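PDB 2Q0X: uncharacterized protein from Trypanosoma brucei, which is of unknown function but adopts the alpha/beta-hydrolase fold and is probably a component of the paraflagellar rod. Local coordinates for residues A[30-41]-A[61-72]. Residues are numbered along the deposited sequence; the frame is centred on the assembly and turned at random.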
loop_
_atom_site.group_PDB
_atom_site.type_symbol
_atom_site.label_atom_id
_atom_site.label_comp_id
_atom_site.label_asym_id
_atom_site.label_seq_id
_atom_site.Cartn_x
_atom_site.Cartn_y
_atom_site.Cartn_z
ATOM N N VAL A 30 1.705 0.276 9.900
ATOM C CA VAL A 30 0.854 -0.370 10.865
ATOM C C VAL A 30 0.010 0.727 11.502
ATOM O O VAL A 30 0.543 1.711 12.007
ATOM C CB VAL A 30 1.678 -1.099 11.982
ATOM C CG1 VAL A 30 0.741 -1.812 12.928
ATOM C CG2 VAL A 30 2.727 -2.075 11.385
ATOM N N PHE A 31 -1.296 0.551 11.464
ATOM C CA PHE A 31 -2.232 1.483 12.083
ATOM C C PHE A 31 -2.906 0.803 13.275
ATOM O O PHE A 31 -3.618 -0.176 13.099
ATOM C CB PHE A 31 -3.300 1.913 11.072
ATOM C CG PHE A 31 -4.216 2.976 11.583
ATOM C CD1 PHE A 31 -5.548 2.711 11.803
ATOM C CD2 PHE A 31 -3.737 4.270 11.818
ATOM C CE1 PHE A 31 -6.393 3.713 12.274
ATOM C CE2 PHE A 31 -4.563 5.251 12.291
ATOM C CZ PHE A 31 -5.895 4.977 12.515
ATOM N N MET A 32 -2.687 1.350 14.472
ATOM C CA MET A 32 -3.266 0.826 15.711
ATOM C C MET A 32 -4.397 1.734 16.239
ATOM O O MET A 32 -4.259 2.949 16.259
ATOM C CB MET A 32 -2.194 0.748 16.786
ATOM C CG MET A 32 -0.844 0.220 16.298
ATOM S SD MET A 32 0.352 0.090 17.631
ATOM C CE MET A 32 0.645 1.785 18.056
ATOM N N MET A 33 -5.485 1.119 16.703
ATOM C CA MET A 33 -6.604 1.846 17.316
ATOM C C MET A 33 -6.882 1.277 18.695
ATOM O O MET A 33 -6.887 0.052 18.870
ATOM C CB MET A 33 -7.873 1.730 16.471
ATOM C CG MET A 33 -7.715 2.291 15.099
ATOM S SD MET A 33 -9.057 1.836 14.023
ATOM C CE MET A 33 -10.332 2.861 14.677
ATOM N N ASN A 34 -7.087 2.163 19.665
ATOM C CA ASN A 34 -7.576 1.779 20.993
ATOM C C ASN A 34 -6.633 0.853 21.737
ATOM O O ASN A 34 -7.021 -0.201 22.227
ATOM C CB ASN A 34 -8.978 1.156 20.872
ATOM C CG ASN A 34 -9.946 2.079 20.125
ATOM O OD1 ASN A 34 -10.014 3.271 20.427
ATOM N ND2 ASN A 34 -10.655 1.542 19.126
ATOM N N MET A 35 -5.382 1.297 21.827
ATOM C CA MET A 35 -4.319 0.531 22.451
ATOM C C MET A 35 -4.321 0.660 23.970
ATOM O O MET A 35 -3.404 0.188 24.617
ATOM C CB MET A 35 -2.961 0.981 21.892
ATOM C CG MET A 35 -2.813 0.765 20.393
ATOM S SD MET A 35 -2.862 -0.984 19.945
ATOM C CE MET A 35 -1.196 -1.508 20.428
ATOM N N ASP A 36 -5.335 1.312 24.533
ATOM C CA ASP A 36 -5.610 1.230 25.976
ATOM C C ASP A 36 -5.867 -0.215 26.423
ATOM O O ASP A 36 -5.561 -0.578 27.558
ATOM C CB ASP A 36 -6.781 2.151 26.388
ATOM C CG ASP A 36 -7.868 2.278 25.297
ATOM O OD1 ASP A 36 -8.982 1.727 25.497
ATOM O OD2 ASP A 36 -7.606 2.923 24.249
ATOM N N ALA A 37 -6.403 -1.048 25.532
ATOM C CA ALA A 37 -6.621 -2.453 25.859
ATOM C C ALA A 37 -5.256 -3.165 25.989
ATOM O O ALA A 37 -4.207 -2.588 25.646
ATOM C CB ALA A 37 -7.483 -3.112 24.808
ATOM N N ARG A 38 -5.257 -4.387 26.506
ATOM C CA ARG A 38 -3.995 -5.090 26.736
ATOM C C ARG A 38 -3.854 -6.306 25.829
ATOM O O ARG A 38 -3.111 -7.228 26.141
ATOM C CB ARG A 38 -3.876 -5.495 28.207
ATOM N N ARG A 39 -4.565 -6.283 24.704
ATOM C CA ARG A 39 -4.543 -7.347 23.713
ATOM C C ARG A 39 -5.160 -6.789 22.446
ATOM O O ARG A 39 -5.876 -5.804 22.505
ATOM C CB ARG A 39 -5.328 -8.564 24.197
ATOM C CG ARG A 39 -6.754 -8.247 24.622
ATOM C CD ARG A 39 -7.447 -9.444 25.192
ATOM N NE ARG A 39 -8.857 -9.181 25.461
ATOM C CZ ARG A 39 -9.722 -10.107 25.874
ATOM N NH1 ARG A 39 -9.328 -11.358 26.079
ATOM N NH2 ARG A 39 -10.992 -9.772 26.102
ATOM N N CYS A 40 -4.895 -7.414 21.304
ATOM C CA CYS A 40 -5.358 -6.860 20.041
ATOM C C CYS A 40 -5.866 -7.885 19.047
ATOM O O CYS A 40 -5.397 -9.022 18.998
ATOM C CB CYS A 40 -4.248 -6.012 19.382
ATOM S SG CYS A 40 -2.743 -6.902 18.873
ATOM N N VAL A 41 -6.838 -7.455 18.242
ATOM C CA VAL A 41 -7.117 -8.098 16.975
ATOM C C VAL A 41 -6.187 -7.499 15.903
ATOM O O VAL A 41 -6.108 -6.283 15.754
ATOM C CB VAL A 41 -8.579 -7.917 16.570
ATOM C CG1 VAL A 41 -8.818 -8.485 15.167
ATOM C CG2 VAL A 41 -9.480 -8.589 17.617
ATOM N N ALA A 61 -13.828 -1.785 15.473
ATOM C CA ALA A 61 -12.840 -1.234 16.405
ATOM C C ALA A 61 -13.523 -0.463 17.536
ATOM O O ALA A 61 -13.130 -0.555 18.700
ATOM C CB ALA A 61 -11.821 -0.335 15.665
ATOM N N GLU A 62 -14.565 0.273 17.178
ATOM C CA GLU A 62 -15.360 1.016 18.130
ATOM C C GLU A 62 -16.018 0.102 19.178
ATOM O O GLU A 62 -15.973 0.381 20.382
ATOM C CB GLU A 62 -16.430 1.802 17.357
ATOM C CG GLU A 62 -17.020 2.948 18.065
ATOM C CD GLU A 62 -17.911 3.765 17.131
ATOM O OE1 GLU A 62 -19.017 3.260 16.787
ATOM O OE2 GLU A 62 -17.500 4.895 16.732
ATOM N N GLU A 63 -16.632 -0.977 18.701
ATOM C CA GLU A 63 -17.295 -1.949 19.576
ATOM C C GLU A 63 -16.312 -2.696 20.465
ATOM O O GLU A 63 -16.603 -2.922 21.631
ATOM C CB GLU A 63 -18.142 -2.933 18.766
ATOM C CG GLU A 63 -19.423 -2.314 18.215
ATOM C CD GLU A 63 -20.363 -1.818 19.315
ATOM O OE1 GLU A 63 -20.511 -2.513 20.359
ATOM O OE2 GLU A 63 -20.959 -0.732 19.126
ATOM N N LEU A 64 -15.143 -3.025 19.909
ATOM C CA LEU A 64 -14.046 -3.677 20.638
ATOM C C LEU A 64 -13.388 -2.809 21.707
ATOM O O LEU A 64 -12.738 -3.329 22.609
ATOM C CB LEU A 64 -12.952 -4.130 19.646
ATOM C CG LEU A 64 -13.258 -5.345 18.758
ATOM C CD1 LEU A 64 -12.234 -5.480 17.649
ATOM C CD2 LEU A 64 -13.332 -6.608 19.615
ATOM N N GLN A 65 -13.540 -1.491 21.589
ATOM C CA GLN A 65 -12.814 -0.531 22.414
ATOM C C GLN A 65 -12.999 -0.796 23.905
ATOM O O GLN A 65 -14.121 -0.991 24.371
ATOM C CB GLN A 65 -13.283 0.886 22.096
ATOM C CG GLN A 65 -12.431 1.968 22.725
ATOM C CD GLN A 65 -13.233 2.881 23.602
ATOM O OE1 GLN A 65 -13.366 4.083 23.318
ATOM N NE2 GLN A 65 -13.790 2.328 24.686
ATOM N N GLY A 66 -11.888 -0.773 24.641
ATOM C CA GLY A 66 -11.870 -1.125 26.054
ATOM C C GLY A 66 -11.582 -2.596 26.306
ATOM O O GLY A 66 -11.271 -2.983 27.438
ATOM N N ASP A 67 -11.666 -3.415 25.258
ATOM C CA ASP A 67 -11.596 -4.867 25.401
ATOM C C ASP A 67 -10.475 -5.430 24.517
ATOM O O ASP A 67 -9.569 -6.096 25.016
ATOM C CB ASP A 67 -12.959 -5.485 25.060
ATOM C CG ASP A 67 -13.052 -6.939 25.434
ATOM O OD1 ASP A 67 -12.375 -7.351 26.395
ATOM O OD2 ASP A 67 -13.803 -7.682 24.769
ATOM N N TRP A 68 -10.541 -5.141 23.215
ATOM C CA TRP A 68 -9.451 -5.426 22.284
ATOM C C TRP A 68 -9.055 -4.171 21.492
ATOM O O TRP A 68 -9.915 -3.416 21.029
ATOM C CB TRP A 68 -9.859 -6.523 21.281
ATOM C CG TRP A 68 -10.112 -7.910 21.860
ATOM C CD1 TRP A 68 -11.258 -8.361 22.443
ATOM C CD2 TRP A 68 -9.214 -9.031 21.840
ATOM N NE1 TRP A 68 -11.122 -9.670 22.808
ATOM C CE2 TRP A 68 -9.879 -10.112 22.444
ATOM C CE3 TRP A 68 -7.916 -9.224 21.370
ATOM C CZ2 TRP A 68 -9.287 -11.374 22.590
ATOM C CZ3 TRP A 68 -7.324 -10.471 21.532
ATOM C CH2 TRP A 68 -8.015 -11.528 22.136
ATOM N N ALA A 69 -7.755 -3.961 21.316
ATOM C CA ALA A 69 -7.271 -3.001 20.347
ATOM C C ALA A 69 -7.519 -3.587 18.955
ATOM O O ALA A 69 -7.788 -4.771 18.827
ATOM C CB ALA A 69 -5.788 -2.696 20.561
ATOM N N PHE A 70 -7.481 -2.738 17.935
ATOM C CA PHE A 70 -7.647 -3.151 16.548
ATOM C C PHE A 70 -6.435 -2.637 15.772
ATOM O O PHE A 70 -6.187 -1.439 15.737
ATOM C CB PHE A 70 -8.964 -2.618 15.945
ATOM C CG PHE A 70 -9.330 -3.266 14.624
ATOM C CD1 PHE A 70 -9.289 -2.542 13.432
ATOM C CD2 PHE A 70 -9.681 -4.607 14.569
ATOM C CE1 PHE A 70 -9.605 -3.126 12.216
ATOM C CE2 PHE A 70 -9.985 -5.202 13.352
ATOM C CZ PHE A 70 -9.935 -4.448 12.163
ATOM N N VAL A 71 -5.657 -3.569 15.214
ATOM C CA VAL A 71 -4.432 -3.247 14.504
ATOM C C VAL A 71 -4.528 -3.780 13.083
ATOM O O VAL A 71 -5.006 -4.892 12.880
ATOM C CB VAL A 71 -3.190 -3.871 15.170
ATOM C CG1 VAL A 71 -1.916 -3.528 14.377
ATOM C CG2 VAL A 71 -3.056 -3.408 16.643
ATOM N N GLN A 72 -4.049 -2.964 12.131
ATOM C CA GLN A 72 -4.071 -3.251 10.698
ATOM C C GLN A 72 -2.702 -3.061 10.098
ATOM O O GLN A 72 -2.037 -2.078 10.381
ATOM C CB GLN A 72 -5.022 -2.293 10.005
ATOM C CG GLN A 72 -6.446 -2.477 10.403
ATOM C CD GLN A 72 -7.343 -1.406 9.809
ATOM O OE1 GLN A 72 -7.717 -1.474 8.634
ATOM N NE2 GLN A 72 -7.668 -0.395 10.614
HETATM O O HOH W 1 -6.288 -0.355 13.271
HETATM O O HOH W 2 -10.813 -1.508 19.250
HETATM O O HOH W 3 -9.398 -0.411 24.016
#
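Arg-39 lies flat over the indole of Trp-68, guanidinium and ring planes only 9° apart, with CD above the six-membered ring at 3.5 Å from its centroid and CZ off-centre over the five-membered ring. The Arg-39 side chain leaves the backbone with CG tucked between N and C (chi1 54°), then runs extended across the indole. Two nitrogens grip Asp-67 side-on: Arg-39 NE donates almost straight to Asp-67 O (3.2 Å), while Arg-39 NH2 forms a salt bridge with Asp-67 OD1 (2.8 Å), meeting it from above the carboxylate plane. These bonds fix the guanidinium's rotation; NH1 goes on to Glu-109 and Asp-295. At the indole edge passes the backbone of Cys-40. Beyond, Met-35, bent at chi2 and chi3, brings SD back to Ala-69 CB (3.4 Å), and Val-30 CG1 presses tightly on Val-71 CG1 (3.5 Å). Met-33 CE reaches Ala-61 CB (3.7 Å). A water joins Asn-34 ND2 to the carbonyls of Ala-61 and Trp-68. Strand 69-73 lies between 26-33, antiparallel through the hydrogen-bonded pairs Phe-31/Gln-72 and Met-33/Phe-70, and 40-44, parallel through Val-41 bonded to Ala-69 O and Val-71 N, completing the beta-alpha-beta crossover by way of helix 57-64; helix 280-299 packs against Val-41 and Leu-64.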